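Local coordinates for fiber protein (Duck adenovirus 1, PDB 6ITX) that forms the trimeric C-terminal head of the virus fibre and probably attaches the virion to a receptor on the host cell, at residues Thr221-Tyr226 and Tyr264-Ile269; Gly244-Cys249 and Pro292-Thr297; Gly162-Pro167 and Gly214-Glu219. One frame throughout, in Å; residues are numbered along the deposited sequence.

Contact 1: residues Thr221-Tyr226 and Tyr264-Ile269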
loop_
_atom_site.group_PDB
_atom_site.type_symbol
_atom_site.label_atom_id
_atom_site.label_comp_id
_atom_site.label_asym_id
_atom_site.label_seq_id
_atom_site.Cartn_x
_atom_site.Cartn_y
_atom_site.Cartn_z
ATOM N N THR A 221 12.214 5.839 14.214
ATOM C CA THR A 221 13.630 5.853 13.871
ATOM C C THR A 221 14.442 4.843 14.659
ATOM O O THR A 221 15.653 4.733 14.426
ATOM C CB THR A 221 14.260 7.227 14.092
ATOM O OG1 THR A 221 13.830 7.756 15.349
ATOM C CG2 THR A 221 13.895 8.174 12.971
ATOM N N GLU A 222 13.823 4.129 15.592
ATOM C CA GLU A 222 14.507 3.130 16.400
ATOM C C GLU A 222 14.102 1.725 16.005
ATOM O O GLU A 222 14.638 0.751 16.551
ATOM C CB GLU A 222 14.211 3.366 17.885
ATOM C CG GLU A 222 14.080 4.829 18.231
ATOM C CD GLU A 222 14.394 5.124 19.677
ATOM O OE1 GLU A 222 13.436 5.298 20.467
ATOM O OE2 GLU A 222 15.599 5.178 20.013
ATOM N N LEU A 223 13.170 1.594 15.073
ATOM C CA LEU A 223 12.758 0.275 14.629
ATOM C C LEU A 223 13.824 -0.338 13.718
ATOM O O LEU A 223 14.475 0.376 12.943
ATOM C CB LEU A 223 11.415 0.374 13.901
ATOM C CG LEU A 223 10.322 0.955 14.804
ATOM C CD1 LEU A 223 9.024 1.097 14.058
ATOM C CD2 LEU A 223 10.130 0.072 16.031
ATOM N N PRO A 224 14.040 -1.636 13.795
ATOM C CA PRO A 224 14.938 -2.300 12.829
ATOM C C PRO A 224 14.274 -2.494 11.470
ATOM O O PRO A 224 14.176 -3.597 10.948
ATOM C CB PRO A 224 15.236 -3.633 13.523
ATOM C CG PRO A 224 13.994 -3.899 14.307
ATOM C CD PRO A 224 13.470 -2.573 14.773
ATOM N N GLY A 225 13.809 -1.411 10.889
ATOM C CA GLY A 225 13.108 -1.577 9.634
ATOM C C GLY A 225 11.617 -1.407 9.851
ATOM O O GLY A 225 11.076 -1.756 10.908
ATOM N N TYR A 226 10.948 -0.851 8.846
ATOM C CA TYR A 226 9.506 -0.682 8.892
ATOM C C TYR A 226 9.011 -0.436 7.481
ATOM O O TYR A 226 9.776 -0.075 6.583
ATOM C CB TYR A 226 9.071 0.470 9.811
ATOM C CG TYR A 226 9.585 1.843 9.423
ATOM C CD1 TYR A 226 9.184 2.458 8.231
ATOM C CD2 TYR A 226 10.461 2.545 10.257
ATOM C CE1 TYR A 226 9.663 3.715 7.865
ATOM C CE2 TYR A 226 10.940 3.803 9.907
ATOM C CZ TYR A 226 10.531 4.381 8.716
ATOM O OH TYR A 226 11.000 5.617 8.360
ATOM N N TYR A 264 4.300 -4.457 16.038
ATOM C CA TYR A 264 4.345 -3.117 16.612
ATOM C C TYR A 264 3.916 -2.097 15.567
ATOM O O TYR A 264 4.259 -2.205 14.387
ATOM C CB TYR A 264 5.755 -2.777 17.110
ATOM C CG TYR A 264 5.913 -1.398 17.733
ATOM C CD1 TYR A 264 5.277 -1.070 18.935
ATOM C CD2 TYR A 264 6.717 -0.432 17.140
ATOM C CE1 TYR A 264 5.427 0.186 19.521
ATOM C CE2 TYR A 264 6.885 0.836 17.726
ATOM C CZ TYR A 264 6.235 1.142 18.916
ATOM O OH TYR A 264 6.389 2.400 19.500
ATOM N N MET A 265 3.156 -1.107 16.004
ATOM C CA MET A 265 2.627 -0.093 15.109
ATOM C C MET A 265 2.747 1.240 15.804
ATOM O O MET A 265 2.130 1.438 16.853
ATOM C CB MET A 265 1.178 -0.383 14.762
ATOM C CG MET A 265 1.035 -1.743 14.139
ATOM S SD MET A 265 -0.532 -1.910 13.341
ATOM C CE MET A 265 -0.026 -2.689 11.850
ATOM N N VAL A 266 3.553 2.139 15.257
ATOM C CA VAL A 266 3.650 3.487 15.794
ATOM C C VAL A 266 2.977 4.433 14.812
ATOM O O VAL A 266 3.198 4.341 13.596
ATOM C CB VAL A 266 5.106 3.887 16.098
ATOM C CG1 VAL A 266 6.008 3.612 14.925
ATOM C CG2 VAL A 266 5.163 5.345 16.519
ATOM N N PHE A 267 2.105 5.289 15.337
ATOM C CA PHE A 267 1.336 6.258 14.563
ATOM C C PHE A 267 1.902 7.640 14.826
ATOM O O PHE A 267 2.115 8.008 15.988
ATOM C CB PHE A 267 -0.139 6.252 14.970
ATOM C CG PHE A 267 -0.851 4.976 14.677
ATOM C CD1 PHE A 267 -0.618 3.851 15.431
ATOM C CD2 PHE A 267 -1.770 4.909 13.650
ATOM C CE1 PHE A 267 -1.281 2.683 15.158
ATOM C CE2 PHE A 267 -2.432 3.740 13.362
ATOM C CZ PHE A 267 -2.195 2.625 14.116
ATOM N N VAL A 268 2.137 8.404 13.765
ATOM C CA VAL A 268 2.502 9.816 13.881
ATOM C C VAL A 268 1.471 10.616 13.098
ATOM O O VAL A 268 1.234 10.344 11.913
ATOM C CB VAL A 268 3.922 10.095 13.371
ATOM C CG1 VAL A 268 4.265 11.566 13.509
ATOM C CG2 VAL A 268 4.908 9.260 14.130
ATOM N N ILE A 269 0.854 11.586 13.761
ATOM C CA ILE A 269 -0.269 12.345 13.226
ATOM C C ILE A 269 0.068 13.813 13.431
ATOM O O ILE A 269 0.521 14.191 14.519
ATOM C CB ILE A 269 -1.585 11.961 13.941
ATOM C CG1 ILE A 269 -2.068 10.570 13.502
ATOM C CG2 ILE A 269 -2.664 13.008 13.730
ATOM C CD1 ILE A 269 -3.242 10.023 14.359
#

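Contact 2: residues Gly244-Cys249 and Pro292-Thr297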
loop_
_atom_site.group_PDB
_atom_site.type_symbol
_atom_site.label_atom_id
_atom_site.label_comp_id
_atom_site.label_asym_id
_atom_site.label_seq_id
_atom_site.Cartn_x
_atom_site.Cartn_y
_atom_site.Cartn_z
ATOM N N GLY A 244 -0.760 11.837 8.368
ATOM C CA GLY A 244 -0.562 10.747 9.297
ATOM C C GLY A 244 0.255 9.652 8.663
ATOM O O GLY A 244 0.206 9.435 7.446
ATOM N N ASN A 245 1.020 8.960 9.495
ATOM C CA ASN A 245 1.810 7.849 9.006
ATOM C C ASN A 245 1.758 6.705 10.007
ATOM O O ASN A 245 1.799 6.919 11.220
ATOM C CB ASN A 245 3.238 8.304 8.698
ATOM C CG ASN A 245 3.324 8.984 7.330
ATOM O OD1 ASN A 245 3.119 8.346 6.301
ATOM N ND2 ASN A 245 3.588 10.288 7.320
ATOM N N LEU A 246 1.591 5.502 9.478
ATOM C CA LEU A 246 1.605 4.279 10.256
ATOM C C LEU A 246 2.888 3.550 9.908
ATOM O O LEU A 246 3.219 3.422 8.726
ATOM C CB LEU A 246 0.380 3.411 9.938
ATOM C CG LEU A 246 0.423 1.932 10.343
ATOM C CD1 LEU A 246 0.505 1.764 11.855
ATOM C CD2 LEU A 246 -0.780 1.238 9.826
ATOM N N TYR A 247 3.625 3.110 10.923
ATOM C CA TYR A 247 4.885 2.401 10.725
ATOM C C TYR A 247 4.724 1.011 11.312
ATOM O O TYR A 247 4.489 0.871 12.519
ATOM C CB TYR A 247 6.066 3.135 11.374
ATOM C CG TYR A 247 6.241 4.539 10.859
ATOM C CD1 TYR A 247 5.400 5.543 11.285
ATOM C CD2 TYR A 247 7.242 4.860 9.932
ATOM C CE1 TYR A 247 5.523 6.818 10.822
ATOM C CE2 TYR A 247 7.377 6.150 9.458
ATOM C CZ TYR A 247 6.495 7.128 9.910
ATOM O OH TYR A 247 6.564 8.440 9.494
ATOM N N VAL A 248 4.825 -0.009 10.463
ATOM C CA VAL A 248 4.625 -1.385 10.887
ATOM C C VAL A 248 5.981 -2.046 11.008
ATOM O O VAL A 248 6.828 -1.931 10.113
ATOM C CB VAL A 248 3.729 -2.158 9.911
ATOM C CG1 VAL A 248 3.599 -3.588 10.366
ATOM C CG2 VAL A 248 2.384 -1.490 9.774
ATOM N N CYS A 249 6.181 -2.734 12.101
ATOM C CA CYS A 249 7.411 -3.439 12.366
ATOM C C CYS A 249 7.088 -4.542 13.357
ATOM O O CYS A 249 6.563 -4.258 14.449
ATOM C CB CYS A 249 8.478 -2.515 12.941
ATOM S SG CYS A 249 9.938 -3.457 13.365
ATOM N N PRO A 292 -9.411 6.568 9.559
ATOM C CA PRO A 292 -10.117 5.602 8.749
ATOM C C PRO A 292 -9.534 4.238 9.049
ATOM O O PRO A 292 -8.622 4.125 9.884
ATOM C CB PRO A 292 -9.807 6.046 7.309
ATOM C CG PRO A 292 -8.421 6.588 7.407
ATOM C CD PRO A 292 -8.373 7.276 8.779
ATOM N N PRO A 293 -10.030 3.178 8.424
ATOM C CA PRO A 293 -9.256 1.934 8.422
ATOM C C PRO A 293 -8.014 2.157 7.575
ATOM O O PRO A 293 -8.115 2.605 6.429
ATOM C CB PRO A 293 -10.210 0.909 7.790
ATOM C CG PRO A 293 -11.552 1.572 7.743
ATOM C CD PRO A 293 -11.314 3.045 7.720
ATOM N N ILE A 294 -6.844 1.882 8.149
ATOM C CA ILE A 294 -5.578 2.052 7.443
ATOM C C ILE A 294 -5.130 0.675 6.945
ATOM O O ILE A 294 -4.841 -0.204 7.772
ATOM C CB ILE A 294 -4.509 2.693 8.337
ATOM C CG1 ILE A 294 -5.030 4.002 8.951
ATOM C CG2 ILE A 294 -3.190 2.883 7.555
ATOM C CD1 ILE A 294 -4.248 4.474 10.168
ATOM N N PRO A 295 -5.034 0.461 5.640
ATOM C CA PRO A 295 -4.570 -0.850 5.153
ATOM C C PRO A 295 -3.058 -0.980 5.202
ATOM O O PRO A 295 -2.325 -0.026 4.928
ATOM C CB PRO A 295 -5.086 -0.888 3.712
ATOM C CG PRO A 295 -5.158 0.528 3.339
ATOM C CD PRO A 295 -5.558 1.297 4.554
ATOM N N PHE A 296 -2.597 -2.179 5.566
ATOM C CA PHE A 296 -1.179 -2.513 5.615
ATOM C C PHE A 296 -1.019 -3.999 5.337
ATOM O O PHE A 296 -1.970 -4.778 5.465
ATOM C CB PHE A 296 -0.572 -2.175 6.978
ATOM C CG PHE A 296 -1.188 -2.956 8.121
ATOM C CD1 PHE A 296 -2.379 -2.535 8.707
ATOM C CD2 PHE A 296 -0.596 -4.128 8.576
ATOM C CE1 PHE A 296 -2.959 -3.260 9.729
ATOM C CE2 PHE A 296 -1.172 -4.855 9.599
ATOM C CZ PHE A 296 -2.357 -4.416 10.181
ATOM N N THR A 297 0.207 -4.396 4.987
ATOM C CA THR A 297 0.519 -5.782 4.651
ATOM C C THR A 297 1.827 -6.206 5.308
ATOM O O THR A 297 2.798 -5.449 5.318
ATOM C CB THR A 297 0.624 -5.970 3.124
ATOM O OG1 THR A 297 -0.678 -5.871 2.516
ATOM C CG2 THR A 297 1.229 -7.324 2.783
#

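Contact 3: residues Gly162-Pro167 and Gly214-Glu219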
loop_
_atom_site.group_PDB
_atom_site.type_symbol
_atom_site.label_atom_id
_atom_site.label_comp_id
_atom_site.label_asym_id
_atom_site.label_seq_id
_atom_site.Cartn_x
_atom_site.Cartn_y
_atom_site.Cartn_z
ATOM N N GLY A 162 2.316 4.222 20.203
ATOM C CA GLY A 162 2.681 2.873 19.788
ATOM C C GLY A 162 1.685 1.859 20.325
ATOM O O GLY A 162 1.218 1.973 21.461
ATOM N N LEU A 163 1.373 0.870 19.503
ATOM C CA LEU A 163 0.436 -0.186 19.852
ATOM C C LEU A 163 1.064 -1.513 19.494
ATOM O O LEU A 163 1.927 -1.596 18.623
ATOM C CB LEU A 163 -0.880 -0.071 19.083
ATOM C CG LEU A 163 -1.669 1.211 19.280
ATOM C CD1 LEU A 163 -2.636 1.341 18.136
ATOM C CD2 LEU A 163 -2.400 1.166 20.622
ATOM N N VAL A 164 0.611 -2.565 20.142
ATOM C CA VAL A 164 1.015 -3.901 19.755
ATOM C C VAL A 164 -0.233 -4.669 19.389
ATOM O O VAL A 164 -1.267 -4.543 20.056
ATOM C CB VAL A 164 1.814 -4.615 20.869
ATOM C CG1 VAL A 164 2.265 -5.989 20.414
ATOM C CG2 VAL A 164 3.024 -3.754 21.292
ATOM N N LEU A 165 -0.145 -5.422 18.299
ATOM C CA LEU A 165 -1.159 -6.390 17.913
ATOM C C LEU A 165 -0.630 -7.756 18.283
ATOM O O LEU A 165 0.443 -8.142 17.819
ATOM C CB LEU A 165 -1.449 -6.350 16.413
ATOM C CG LEU A 165 -1.790 -5.016 15.773
ATOM C CD1 LEU A 165 -2.539 -5.286 14.476
ATOM C CD2 LEU A 165 -2.594 -4.113 16.732
ATOM N N CYS A 166 -1.383 -8.496 19.091
ATOM C CA CYS A 166 -1.007 -9.850 19.489
ATOM C C CYS A 166 -2.123 -10.807 19.100
ATOM O O CYS A 166 -2.935 -11.207 19.945
ATOM C CB CYS A 166 -0.716 -9.932 20.985
ATOM S SG CYS A 166 0.123 -11.463 21.407
ATOM N N PRO A 167 -2.190 -11.202 17.832
ATOM C CA PRO A 167 -3.237 -12.154 17.417
ATOM C C PRO A 167 -3.157 -13.495 18.128
ATOM O O PRO A 167 -4.143 -14.243 18.122
ATOM C CB PRO A 167 -3.009 -12.301 15.901
ATOM C CG PRO A 167 -1.652 -11.764 15.642
ATOM C CD PRO A 167 -1.325 -10.778 16.721
ATOM N N GLY A 214 5.215 0.258 30.822
ATOM C CA GLY A 214 4.392 1.220 30.114
ATOM C C GLY A 214 5.135 2.205 29.243
ATOM O O GLY A 214 4.493 3.031 28.590
ATOM N N ASN A 215 6.463 2.177 29.229
ATOM C CA ASN A 215 7.216 3.011 28.308
ATOM C C ASN A 215 7.806 2.174 27.173
ATOM O O ASN A 215 8.906 2.448 26.694
ATOM C CB ASN A 215 8.301 3.803 29.044
ATOM C CG ASN A 215 9.312 2.911 29.760
ATOM O OD1 ASN A 215 9.091 1.706 29.954
ATOM N ND2 ASN A 215 10.439 3.506 30.150
ATOM N N PHE A 216 7.082 1.171 26.724
ATOM C CA PHE A 216 7.607 0.409 25.595
ATOM C C PHE A 216 7.557 1.175 24.281
ATOM O O PHE A 216 7.798 0.593 23.207
ATOM C CB PHE A 216 6.847 -0.910 25.437
ATOM C CG PHE A 216 5.392 -0.744 25.063
ATOM C CD1 PHE A 216 5.013 -0.576 23.745
ATOM C CD2 PHE A 216 4.404 -0.793 26.032
ATOM C CE1 PHE A 216 3.669 -0.436 23.392
ATOM C CE2 PHE A 216 3.063 -0.673 25.689
ATOM C CZ PHE A 216 2.699 -0.489 24.362
ATOM N N TYR A 217 7.212 2.452 24.310
ATOM C CA TYR A 217 7.101 3.205 23.078
ATOM C C TYR A 217 8.455 3.247 22.376
ATOM O O TYR A 217 9.480 3.516 23.006
ATOM C CB TYR A 217 6.604 4.613 23.389
ATOM C CG TYR A 217 6.701 5.523 22.197
ATOM C CD1 TYR A 217 5.702 5.523 21.237
ATOM C CD2 TYR A 217 7.799 6.362 22.006
ATOM C CE1 TYR A 217 5.783 6.332 20.133
ATOM C CE2 TYR A 217 7.881 7.178 20.898
ATOM C CZ TYR A 217 6.876 7.152 19.970
ATOM O OH TYR A 217 6.956 7.956 18.876
ATOM N N LYS A 218 8.453 2.957 21.072
ATOM C CA LYS A 218 9.635 3.039 20.218
ATOM C C LYS A 218 9.323 3.995 19.073
ATOM O O LYS A 218 8.359 3.775 18.336
ATOM C CB LYS A 218 10.032 1.658 19.673
ATOM C CG LYS A 218 10.606 0.681 20.722
ATOM C CD LYS A 218 12.042 1.009 21.112
ATOM C CE LYS A 218 12.659 -0.094 21.968
ATOM N NZ LYS A 218 14.161 -0.199 21.807
ATOM N N GLU A 219 10.114 5.066 18.949
ATOM C CA GLU A 219 9.982 5.968 17.810
ATOM C C GLU A 219 10.340 5.202 16.542
ATOM O O GLU A 219 11.147 4.276 16.564
ATOM C CB GLU A 219 10.891 7.204 17.992
ATOM C CG GLU A 219 10.483 8.471 17.154
ATOM C CD GLU A 219 9.097 9.058 17.542
ATOM O OE1 GLU A 219 8.193 9.111 16.646
ATOM O OE2 GLU A 219 8.901 9.482 18.733
#

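Contact 1: residues Thr221-Tyr226 and Tyr264-Ile269
L223, in a loop, faces Y264 on a strand, and their CA atoms, the nearest pair between 221-226 and 264-269, stand 9.3 Å apart, with no hydrogen bond joining the two backbones. Side chains alone bridge this distance. L223 carries the contact and uses both of its methyl groups. L223 CD2 lies 3.6 Å from CD2 of Y264 and almost as near to CE2 of the same ring. The approach is oblique to the ring. The leucine and tyrosine side chains cross at about a right angle. The other methyl, CD1 of L223, reaches CG1 of V266 at 4.0 Å. It also lies near CD2 of Y264, so the leucine fork touches both residues. Y264 and V266 point the same way from their strand, with M265 between them turned to the other side. In Y264, CG is anti to the backbone N (chi1 -180°), which swings the ring out beside L223, and CD2 and CE2 meet the leucine. The contact is apolar and small, burying about 103 Å² in all, and its three touching residues are buried. The polar end of Y264 is held elsewhere: OH bonds to the backbone N of K218. P224, just after L223, centres an inverse gamma turn. The loop then enters strand 226-235, where Y226 pairs with a strand of the second subunit in an antiparallel ladder. Strand 262-271 runs antiparallel between strands 241-253 and 160-165. L223 therefore packs a loop onto one side of this sheet, while M265 and F267 on the other side meet strand 288-299.

Contact 2: residues Gly244-Cys249 and Pro292-Thr297
L246 faces I294 and F296 across the inside of the head domain. From CB its side chain runs to CG, which stands anti to the backbone N (chi1 163°). There it forks. CD1 turns to the F267 ring of strand 262-271, and CD2 is the branch that makes the contact. L246 CD2 lies 3.7 Å from CG2 of I294. L246 CD2 is also 4.2 Å from CD1 of F296, approaching that ring obliquely. One methyl thus fills the corner between two residues of the facing strand. CG2 of I294, the short branch, is the atom that answers it, and the two side chains meet at a slant. Two residues further on, V248 also meets F296. V248 CG2 lies 4.1 Å from CB of F296, and CD2 of the ring is scarcely farther. The valine and phenylalanine side chains cross at about a right angle. I294 O lies at the edge of the F296 ring, in its plane. No hydrogen bond joins the two segments. Their strand axes approach to 8.9 Å, and the N-to-C directions differ by 27°. That spacing is wider than between paired strands, so the strands face each other through their side chains. The packing is wholly apolar and buries about 180 Å². M265 and F267 of strand 262-271 and I139 of strand 134-144 close in around these groups. P295, pointing away from 244-249, packs on T297 of the third subunit. Two strand layers meeting through an aliphatic and aromatic core are characteristic of a beta sandwich, the fold of adenovirus fibre heads.

Contact 3: residues Gly162-Pro167 and Gly214-Glu219
F216 and Y217 bring two neighbouring rings of a loop against G162 and V164 on strand 160-165. The apolar part belongs to F216 and V164. CE1 of F216 lies 4.0 Å from CG2 of V164, and the methyl comes obliquely to the ring. The valine turns CG2 to the loop because its other methyl, CG1, is anti to the backbone N (chi1 -178°). The phenylalanine ring sits between its backbone N and carbonyl carbon (chi1 65°), pointing at the strand. A second kind of contact sets rings against backbone. CE1 of F216 is also 3.9 Å from O of G162, again at an oblique position. CD1 of Y217 lies 3.8 Å from N of G162, which is at the ring edge and near its plane. These are van der Waals contacts, since no hydrogen bond crosses between 162-167 and 214-219. The chains are close here: CA of G162 and CA of Y217 are 5.5 Å apart. The absence of a side chain on G162 probably helps the Y217 ring to come this close to its backbone. Polar groups at the contact are paired with other parts of the chain. G162 bonds through its backbone to S113, and V164 N to the side chain of S178. E219 forms a salt bridge to R160. F216 also packs on F111 and S113 of strand 110-114. The loop thus rests on strand 160-165 through van der Waals contacts, and about 168 Å² is buried. Its chemistry implies a contact held by packing: no polar bond crosses it, and the polar atoms named here bond to other parts of the chain.

Overall arrangement
Contact 2 lies within the core and joins strands 241-253 and 288-299, which face each other through aliphatic and aromatic side chains. Contacts 1 and 3 each lay part of the long loop between strands 208-210 and 226-235 on sheet strands, and their touching residues are mostly buried too. Y217, in contact 3, is partly exposed. All three reach one curled sheet: strand 262-271 of contact 1 pairs with strand 241-253 of contact 2 and strand 160-165 of contact 3. None has a hydrogen bond between its own segments. Contacts 1 and 2 are purely apolar, whereas contact 3 also sets rings against backbone atoms. Contacts 1 and 2 include residues that touch other subunits; contact 3 does not.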